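Local coordinates for protein exotoxin 3, putative (Staphylococcus aureus subsp. aureus COL, PDB 4RH6) that probably mediates virulence as a superantigen-like exotoxin by proteolytically cleaving host collagens and cytokines, at residues Thr105-Pro119 and Lys132-Leu144. Residues are numbered along the deposited sequence; the frame is centred on the assembly and turned at random.
Sequences TKSNSVQYIDYINTP and KDFYYISKEDISL
The carboxylate of Glu140 takes three hydrogen bonds from Ser109 and Tyr112 of the loop across from it. Glu140 OE2 accepts from Ser109 OG on the syn lone pair, at 2.8 Å, and from Tyr112 OH on the anti lone pair, at 2.7 Å. The backbone N of Ser109 meets Glu140 OE1 at 3.0 Å, from above the carboxylate plane. These bonds fix the rotation of the carboxylate. The Tyr112 ring meets OE2 with its edge, and the two planes stand 74° apart.

The side-chain amide of Asn108 holds the backbone at Ser138 and Glu140. Its CG lies anti to the carbonyl carbon (chi1 -63°), which lays the amide over the Glu140 carboxylate, the planes 24° apart. Asn108 OD1 accepts from Glu140 N at 2.9 Å, and Asn108 ND2 donates to Ser138 O at 3.0 Å. Nearby, Lys106 N makes a nearly straight bond to the anti side of Asp141 OD2. That oxygen also forms a salt bridge with Lys74.

Farther along, residues 115-119 and 135-138 pair by backbone. Ile116 N donates to Ile137 O, and Ile137 N donates to Asn117 O. Ile116 and Asn117 thus both face Ile137, a classic beta bulge. Tyr135 N continues the pairing to Pro119 O. On one side of this pairing, Tyr136 CB sits over a face of the Tyr115 ring, 3.8 Å from its centroid, in a CH-pi contact. On the other, Pro119 CD packs on Ile137 CG1, and both side chains also touch Ile203 of strand 203-210.

The contact ties the link leaving OB-fold strand 98-106 to the chain leading into helix 144-159, at the junction of the OB-fold and beta-grasp domains characteristic of the staphylococcal/streptococcal toxin family.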
ATOM      1  N   THR A 105       5.278   4.239  -6.710  1.00 47.49           N
ATOM      2  CA  THR A 105       5.650   5.546  -6.206  1.00 49.55           C
ATOM      3  C   THR A 105       7.028   5.926  -6.707  1.00 48.29           C
ATOM      4  O   THR A 105       7.697   5.133  -7.353  1.00 54.02           O
ATOM      5  CB  THR A 105       5.744   5.495  -4.682  1.00 49.29           C
ATOM      6  OG1 THR A 105       6.732   4.518  -4.322  1.00 49.39           O
ATOM      7  CG2 THR A 105       4.414   5.119  -4.060  1.00 46.91           C
ATOM      8  N   LYS A 106       7.466   7.127  -6.374  1.00 49.26           N
ATOM      9  CA  LYS A 106       8.775   7.576  -6.784  1.00 54.31           C
ATOM     10  C   LYS A 106       9.705   7.312  -5.645  1.00 49.19           C
ATOM     11  O   LYS A 106       9.392   7.661  -4.497  1.00 49.39           O
ATOM     12  CB  LYS A 106       8.793   9.080  -7.059  1.00 61.75           C
ATOM     13  CG  LYS A 106       7.669   9.610  -7.922  1.00 67.93           C
ATOM     14  CD  LYS A 106       7.853  11.106  -8.139  1.00 73.40           C
ATOM     15  CE  LYS A 106       7.399  11.886  -6.917  1.00 76.18           C
ATOM     16  NZ  LYS A 106       7.642  13.345  -7.063  1.00 81.79           N
ATOM     17  N   SER A 107      10.858   6.716  -5.938  1.00 45.18           N
ATOM     18  CA  SER A 107      11.822   6.469  -4.889  1.00 44.25           C
ATOM     19  C   SER A 107      12.299   7.798  -4.312  1.00 44.37           C
ATOM     20  O   SER A 107      12.078   8.879  -4.868  1.00 44.41           O
ATOM     21  CB  SER A 107      12.967   5.509  -5.298  1.00 42.82           C
ATOM     22  OG  SER A 107      13.169   5.428  -6.686  1.00 42.02           O
ATOM     23  N   ASN A 108      12.906   7.702  -3.154  1.00 44.10           N
ATOM     24  CA  ASN A 108      13.391   8.872  -2.475  1.00 43.69           C
ATOM     25  C   ASN A 108      14.406   9.624  -3.316  1.00 43.34           C
ATOM     26  O   ASN A 108      15.198   9.024  -4.040  1.00 42.69           O
ATOM     27  CB  ASN A 108      13.988   8.457  -1.141  1.00 45.64           C
ATOM     28  CG  ASN A 108      12.952   7.838  -0.212  1.00 47.05           C
ATOM     29  OD1 ASN A 108      11.758   7.814  -0.520  1.00 51.18           O
ATOM     30  ND2 ASN A 108      13.407   7.306   0.913  1.00 47.34           N
ATOM     31  N   SER A 109      14.332  10.950  -3.236  1.00 42.84           N
ATOM     32  CA  SER A 109      15.235  11.858  -3.940  1.00 42.53           C
ATOM     33  C   SER A 109      16.647  11.887  -3.370  1.00 42.28           C
ATOM     34  O   SER A 109      17.586  12.352  -4.027  1.00 42.47           O
ATOM     35  CB  SER A 109      14.650  13.262  -3.911  1.00 43.95           C
ATOM     36  OG  SER A 109      14.450  13.678  -2.573  1.00 43.10           O
ATOM     37  N   VAL A 110      16.790  11.463  -2.127  1.00 42.03           N
ATOM     38  CA  VAL A 110      18.124  11.380  -1.524  1.00 45.27           C
ATOM     39  C   VAL A 110      18.233  10.084  -0.761  1.00 44.96           C
ATOM     40  O   VAL A 110      17.240   9.401  -0.534  1.00 43.38           O
ATOM     41  CB  VAL A 110      18.466  12.556  -0.579  1.00 47.79           C
ATOM     42  CG1 VAL A 110      18.290  13.882  -1.308  1.00 49.69           C
ATOM     43  CG2 VAL A 110      17.654  12.524   0.717  1.00 45.96           C
ATOM     44  N   GLN A 111      19.453   9.768  -0.350  0.50 48.42           N
ATOM     45  CA  GLN A 111      19.723   8.565   0.425  0.50 49.77           C
ATOM     46  C   GLN A 111      19.639   8.834   1.911  0.50 50.03           C
ATOM     47  O   GLN A 111      20.381   9.674   2.421  0.50 52.77           O
ATOM     48  CB  GLN A 111      21.140   8.045   0.118  0.50 52.46           C
ATOM     49  CG  GLN A 111      21.626   6.962   1.073  0.50 53.21           C
ATOM     50  CD  GLN A 111      23.049   6.505   0.803  0.50 57.18           C
ATOM     51  OE1 GLN A 111      23.781   7.112   0.018  0.50 61.08           O
ATOM     52  NE2 GLN A 111      23.455   5.438   1.474  0.50 58.09           N
ATOM     53  N   TYR A 112      18.737   8.133   2.603  1.00 47.61           N
ATOM     54  CA  TYR A 112      18.609   8.270   4.052  1.00 47.87           C
ATOM     55  C   TYR A 112      19.091   6.967   4.673  1.00 47.17           C
ATOM     56  O   TYR A 112      18.639   5.884   4.290  1.00 41.80           O
ATOM     57  CB  TYR A 112      17.168   8.466   4.487  1.00 45.82           C
ATOM     58  CG  TYR A 112      16.435   9.651   3.871  1.00 44.82           C
ATOM     59  CD1 TYR A 112      16.497  10.911   4.441  1.00 45.85           C
ATOM     60  CD2 TYR A 112      15.633   9.480   2.758  1.00 43.09           C
ATOM     61  CE1 TYR A 112      15.795  11.974   3.894  1.00 45.99           C
ATOM     62  CE2 TYR A 112      14.922  10.527   2.199  1.00 42.19           C
ATOM     63  CZ  TYR A 112      15.005  11.774   2.773  1.00 44.84           C
ATOM     64  OH  TYR A 112      14.300  12.824   2.237  1.00 44.74           O
ATOM     65  N   ILE A 113      19.987   7.080   5.648  1.00 50.50           N
ATOM     66  CA  ILE A 113      20.538   5.908   6.327  1.00 50.47           C
ATOM     67  C   ILE A 113      19.670   5.538   7.541  1.00 48.84           C
ATOM     68  O   ILE A 113      19.849   4.483   8.130  1.00 51.68           O
ATOM     69  CB  ILE A 113      22.013   6.139   6.722  1.00 54.98           C
ATOM     70  CG1 ILE A 113      22.665   4.834   7.195  1.00 56.05           C
ATOM     71  CG2 ILE A 113      22.121   7.234   7.774  1.00 58.23           C
ATOM     72  CD1 ILE A 113      24.140   4.961   7.510  1.00 58.07           C
ATOM     73  N   ASP A 114      18.734   6.420   7.898  1.00 46.74           N
ATOM     74  CA  ASP A 114      17.816   6.235   9.014  1.00 43.55           C
ATOM     75  C   ASP A 114      16.420   6.438   8.529  1.00 40.34           C
ATOM     76  O   ASP A 114      16.244   6.899   7.418  1.00 40.28           O
ATOM     77  CB  ASP A 114      18.087   7.300  10.056  1.00 44.70           C
ATOM     78  CG  ASP A 114      19.443   7.147  10.699  1.00 45.03           C
ATOM     79  OD1 ASP A 114      19.863   5.999  10.971  1.00 44.46           O
ATOM     80  OD2 ASP A 114      20.066   8.179  10.976  1.00 45.14           O
ATOM     81  N   TYR A 115      15.424   6.144   9.368  1.00 40.37           N
ATOM     82  CA  TYR A 115      14.043   6.347   8.965  1.00 38.83           C
ATOM     83  C   TYR A 115      13.808   7.837   8.845  1.00 40.65           C
ATOM     84  O   TYR A 115      14.422   8.629   9.542  1.00 40.22           O
ATOM     85  CB  TYR A 115      13.036   5.706   9.932  1.00 38.67           C
ATOM     86  CG  TYR A 115      13.081   4.182   9.957  1.00 38.16           C
ATOM     87  CD1 TYR A 115      12.495   3.430   8.933  1.00 35.13           C
ATOM     88  CD2 TYR A 115      13.682   3.496  11.005  1.00 38.06           C
ATOM     89  CE1 TYR A 115      12.521   2.043   8.953  1.00 33.63           C
ATOM     90  CE2 TYR A 115      13.711   2.109  11.027  1.00 37.19           C
ATOM     91  CZ  TYR A 115      13.126   1.385  10.005  1.00 34.80           C
ATOM     92  OH  TYR A 115      13.168   0.008  10.028  1.00 33.82           O
ATOM     93  N   ILE A 116      12.928   8.214   7.936  1.00 42.70           N
ATOM     94  CA  ILE A 116      12.639   9.622   7.694  1.00 43.47           C
ATOM     95  C   ILE A 116      11.686  10.198   8.722  1.00 42.51           C
ATOM     96  O   ILE A 116      11.851  11.325   9.160  1.00 42.54           O
ATOM     97  CB  ILE A 116      11.936   9.820   6.322  1.00 44.12           C
ATOM     98  CG1 ILE A 116      12.659   9.077   5.194  1.00 44.07           C
ATOM     99  CG2 ILE A 116      11.769  11.304   6.005  1.00 45.81           C
ATOM    100  CD1 ILE A 116      11.956   9.240   3.859  1.00 44.58           C
ATOM    101  N   ASN A 117      10.672   9.419   9.077  1.00 41.58           N
ATOM    102  CA  ASN A 117       9.630   9.858   9.984  1.00 42.11           C
ATOM    103  C   ASN A 117       9.155   8.638  10.777  1.00 44.09           C
ATOM    104  O   ASN A 117       9.098   7.538  10.242  1.00 46.13           O
ATOM    105  CB  ASN A 117       8.485  10.449   9.135  1.00 41.03           C
ATOM    106  CG  ASN A 117       7.401  11.120   9.958  1.00 43.59           C
ATOM    107  OD1 ASN A 117       7.611  11.494  11.109  1.00 44.52           O
ATOM    108  ND2 ASN A 117       6.222  11.298   9.349  1.00 45.13           N
ATOM    109  N   THR A 118       8.844   8.818  12.052  1.00 44.96           N
ATOM    110  CA  THR A 118       8.355   7.716  12.871  1.00 44.55           C
ATOM    111  C   THR A 118       7.120   8.201  13.627  1.00 43.98           C
ATOM    112  O   THR A 118       7.154   8.379  14.842  1.00 42.82           O
ATOM    113  CB  THR A 118       9.414   7.217  13.864  1.00 47.55           C
ATOM    114  OG1 THR A 118       9.659   8.219  14.850  1.00 53.15           O
ATOM    115  CG2 THR A 118      10.710   6.896  13.159  1.00 48.94           C
ATOM    116  N   PRO A 119       6.019   8.425  12.900  1.00 43.07           N
ATOM    117  CA  PRO A 119       4.797   8.882  13.539  1.00 45.65           C
ATOM    118  C   PRO A 119       4.238   7.891  14.556  1.00 47.44           C
ATOM    119  O   PRO A 119       4.531   6.704  14.498  1.00 48.23           O
ATOM    120  CB  PRO A 119       3.818   9.027  12.358  1.00 45.91           C
ATOM    121  CG  PRO A 119       4.359   8.138  11.294  1.00 42.67           C
ATOM    122  CD  PRO A 119       5.843   8.233  11.448  1.00 41.17           C
ATOM    123  N   LYS A 132       0.241   1.658  22.454  1.00104.93           N
ATOM    124  CA  LYS A 132       1.154   2.654  21.873  1.00100.80           C
ATOM    125  C   LYS A 132       2.328   2.026  21.120  1.00 94.13           C
ATOM    126  O   LYS A 132       2.858   0.999  21.543  1.00 96.79           O
ATOM    127  CB  LYS A 132       1.794   3.460  23.008  1.00107.81           C
ATOM    128  CG  LYS A 132       0.870   4.055  24.092  1.00110.90           C
ATOM    129  CD  LYS A 132       0.163   5.374  23.749  1.00110.11           C
ATOM    130  CE  LYS A 132      -1.008   5.240  22.783  1.00110.78           C
ATOM    131  NZ  LYS A 132      -1.723   6.536  22.595  1.00108.05           N
ATOM    132  N   ASP A 133       2.764   2.694  20.046  1.00 86.77           N
ATOM    133  CA  ASP A 133       3.901   2.265  19.203  1.00 78.76           C
ATOM    134  C   ASP A 133       4.067   3.282  18.058  1.00 66.36           C
ATOM    135  O   ASP A 133       3.398   4.309  18.045  1.00 62.80           O
ATOM    136  CB  ASP A 133       3.608   0.876  18.641  1.00 82.51           C
ATOM    137  CG  ASP A 133       4.837   0.192  18.048  1.00 85.65           C
ATOM    138  OD1 ASP A 133       5.946   0.773  18.091  1.00 81.70           O
ATOM    139  OD2 ASP A 133       4.680  -0.946  17.549  1.00 90.57           O
ATOM    140  N   PHE A 134       4.971   3.012  17.118  1.00 58.60           N
ATOM    141  CA  PHE A 134       5.194   3.896  15.982  1.00 53.56           C
ATOM    142  C   PHE A 134       5.155   3.129  14.660  1.00 50.75           C
ATOM    143  O   PHE A 134       5.318   1.912  14.637  1.00 51.97           O
ATOM    144  CB  PHE A 134       6.576   4.552  16.071  1.00 51.72           C
ATOM    145  CG  PHE A 134       6.870   5.190  17.384  1.00 51.63           C
ATOM    146  CD1 PHE A 134       6.380   6.445  17.680  1.00 52.39           C
ATOM    147  CD2 PHE A 134       7.672   4.548  18.309  1.00 53.66           C
ATOM    148  CE1 PHE A 134       6.658   7.045  18.894  1.00 54.82           C
ATOM    149  CE2 PHE A 134       7.957   5.138  19.530  1.00 56.87           C
ATOM    150  CZ  PHE A 134       7.449   6.390  19.823  1.00 57.23           C
ATOM    151  N   TYR A 135       4.939   3.863  13.569  1.00 47.63           N
ATOM    152  CA  TYR A 135       4.964   3.312  12.217  1.00 44.73           C
ATOM    153  C   TYR A 135       6.255   3.881  11.641  1.00 41.53           C
ATOM    154  O   TYR A 135       6.519   5.073  11.762  1.00 44.31           O
ATOM    155  CB  TYR A 135       3.748   3.742  11.399  1.00 45.68           C
ATOM    156  CG  TYR A 135       3.701   3.088  10.043  1.00 47.15           C
ATOM    157  CD1 TYR A 135       4.412   3.622   8.973  1.00 48.26           C
ATOM    158  CD2 TYR A 135       2.964   1.925   9.829  1.00 46.67           C
ATOM    159  CE1 TYR A 135       4.383   3.026   7.725  1.00 47.82           C
ATOM    160  CE2 TYR A 135       2.935   1.317   8.586  1.00 48.64           C
ATOM    161  CZ  TYR A 135       3.647   1.879   7.537  1.00 49.23           C
ATOM    162  OH  TYR A 135       3.648   1.290   6.300  1.00 53.05           O
ATOM    163  N   TYR A 136       7.077   3.040  11.035  1.00 41.38           N
ATOM    164  CA  TYR A 136       8.388   3.489  10.547  1.00 40.64           C
ATOM    165  C   TYR A 136       8.426   3.790   9.070  1.00 37.72           C
ATOM    166  O   TYR A 136       8.378   2.886   8.253  1.00 35.65           O
ATOM    167  CB  TYR A 136       9.451   2.470  10.950  1.00 40.77           C
ATOM    168  CG  TYR A 136       9.526   2.326  12.457  1.00 45.06           C
ATOM    169  CD1 TYR A 136      10.174   3.292  13.227  1.00 49.22           C
ATOM    170  CD2 TYR A 136       8.940   1.247  13.119  1.00 44.55           C
ATOM    171  CE1 TYR A 136      10.249   3.179  14.608  1.00 51.62           C
ATOM    172  CE2 TYR A 136       9.005   1.127  14.502  1.00 46.64           C
ATOM    173  CZ  TYR A 136       9.662   2.095  15.242  1.00 51.21           C
ATOM    174  OH  TYR A 136       9.752   2.004  16.621  1.00 56.76           O
ATOM    175  N   ILE A 137       8.532   5.084   8.760  1.00 40.05           N
ATOM    176  CA  ILE A 137       8.549   5.595   7.393  1.00 39.28           C
ATOM    177  C   ILE A 137       9.953   5.689   6.812  1.00 39.87           C
ATOM    178  O   ILE A 137      10.841   6.363   7.337  1.00 38.46           O
ATOM    179  CB  ILE A 137       7.930   6.997   7.325  1.00 41.12           C
ATOM    180  CG1 ILE A 137       6.508   6.994   7.900  1.00 45.38           C
ATOM    181  CG2 ILE A 137       7.915   7.503   5.890  1.00 41.46           C
ATOM    182  CD1 ILE A 137       5.502   6.175   7.106  1.00 45.80           C
ATOM    183  N   SER A 138      10.113   5.018   5.688  1.00 41.02           N
ATOM    184  CA  SER A 138      11.356   4.943   4.964  1.00 39.49           C
ATOM    185  C   SER A 138      11.182   5.464   3.543  1.00 41.67           C
ATOM    186  O   SER A 138      12.031   5.255   2.682  1.00 41.92           O
ATOM    187  CB  SER A 138      11.718   3.473   4.916  1.00 37.90           C
ATOM    188  OG  SER A 138      12.787   3.261   4.061  1.00 43.06           O
ATOM    189  N   LYS A 139      10.073   6.163   3.311  1.00 44.70           N
ATOM    190  CA  LYS A 139       9.717   6.639   1.989  1.00 44.61           C
ATOM    191  C   LYS A 139       9.096   8.038   1.932  1.00 42.03           C
ATOM    192  O   LYS A 139       8.190   8.348   2.691  1.00 37.77           O
ATOM    193  CB  LYS A 139       8.720   5.655   1.394  1.00 49.08           C
ATOM    194  CG  LYS A 139       9.295   4.279   1.046  1.00 51.81           C
ATOM    195  CD  LYS A 139       8.512   3.642  -0.083  1.00 54.03           C
ATOM    196  CE  LYS A 139       8.638   4.503  -1.325  1.00 57.04           C
ATOM    197  NZ  LYS A 139       7.648   4.155  -2.357  1.00 60.31           N
ATOM    198  N   GLU A 140       9.585   8.865   1.010  1.00 41.61           N
ATOM    199  CA  GLU A 140       9.071  10.223   0.836  1.00 41.09           C
ATOM    200  C   GLU A 140       7.665  10.176   0.244  1.00 39.25           C
ATOM    201  O   GLU A 140       6.769  10.923   0.640  1.00 34.45           O
ATOM    202  CB  GLU A 140       9.976  11.022  -0.108  1.00 42.65           C
ATOM    203  CG  GLU A 140      11.379  11.299   0.402  1.00 47.29           C
ATOM    204  CD  GLU A 140      12.265  11.994  -0.637  1.00 48.86           C
ATOM    205  OE1 GLU A 140      11.872  12.054  -1.825  1.00 46.09           O
ATOM    206  OE2 GLU A 140      13.375  12.462  -0.265  1.00 48.53           O
ATOM    207  N   ASP A 141       7.499   9.279  -0.718  1.00 41.40           N
ATOM    208  CA  ASP A 141       6.251   9.096  -1.428  1.00 42.97           C
ATOM    209  C   ASP A 141       5.745   7.679  -1.137  1.00 45.04           C
ATOM    210  O   ASP A 141       6.357   6.696  -1.575  1.00 46.23           O
ATOM    211  CB  ASP A 141       6.520   9.278  -2.922  1.00 43.66           C
ATOM    212  CG  ASP A 141       5.273   9.319  -3.732  1.00 44.74           C
ATOM    213  OD1 ASP A 141       4.194   9.607  -3.155  1.00 48.02           O
ATOM    214  OD2 ASP A 141       5.371   9.080  -4.956  1.00 45.67           O
ATOM    215  N   ILE A 142       4.657   7.569  -0.379  1.00 45.11           N
ATOM    216  CA  ILE A 142       4.112   6.253  -0.010  1.00 45.83           C
ATOM    217  C   ILE A 142       2.712   6.093  -0.512  1.00 46.50           C
ATOM    218  O   ILE A 142       1.882   6.978  -0.312  1.00 58.05           O
ATOM    219  CB  ILE A 142       3.999   6.033   1.519  1.00 48.04           C
ATOM    220  CG1 ILE A 142       5.250   6.518   2.237  1.00 53.38           C
ATOM    221  CG2 ILE A 142       3.684   4.574   1.823  1.00 47.81           C
ATOM    222  CD1 ILE A 142       5.269   6.152   3.700  1.00 56.67           C
ATOM    223  N   SER A 143       2.440   4.930  -1.086  1.00 41.53           N
ATOM    224  CA  SER A 143       1.131   4.615  -1.623  1.00 38.40           C
ATOM    225  C   SER A 143       0.175   4.126  -0.548  1.00 35.68           C
ATOM    226  O   SER A 143       0.577   3.398   0.366  1.00 33.67           O
ATOM    227  CB  SER A 143       1.260   3.503  -2.654  1.00 38.84           C
ATOM    228  OG  SER A 143       1.642   2.283  -2.030  1.00 38.36           O
ATOM    229  N   LEU A 144      -1.102   4.471  -0.691  1.00 36.04           N
ATOM    230  CA  LEU A 144      -2.117   4.007   0.252  1.00 37.76           C
ATOM    231  C   LEU A 144      -2.130   2.484   0.303  1.00 37.95           C
ATOM    232  O   LEU A 144      -2.348   1.887   1.354  1.00 37.02           O
ATOM    233  CB  LEU A 144      -3.501   4.512  -0.139  1.00 40.30           C
ATOM    234  CG  LEU A 144      -3.727   6.020  -0.055  1.00 40.32           C
ATOM    235  CD1 LEU A 144      -5.130   6.368  -0.530  1.00 42.19           C
ATOM    236  CD2 LEU A 144      -3.509   6.510   1.366  1.00 39.38           C
TER
HETATM  237  O   HOH W   1       9.581   7.588  -1.554  1.00 43.40           O
HETATM  238  O   HOH W   2      14.697   5.492   5.445  1.00 19.48           O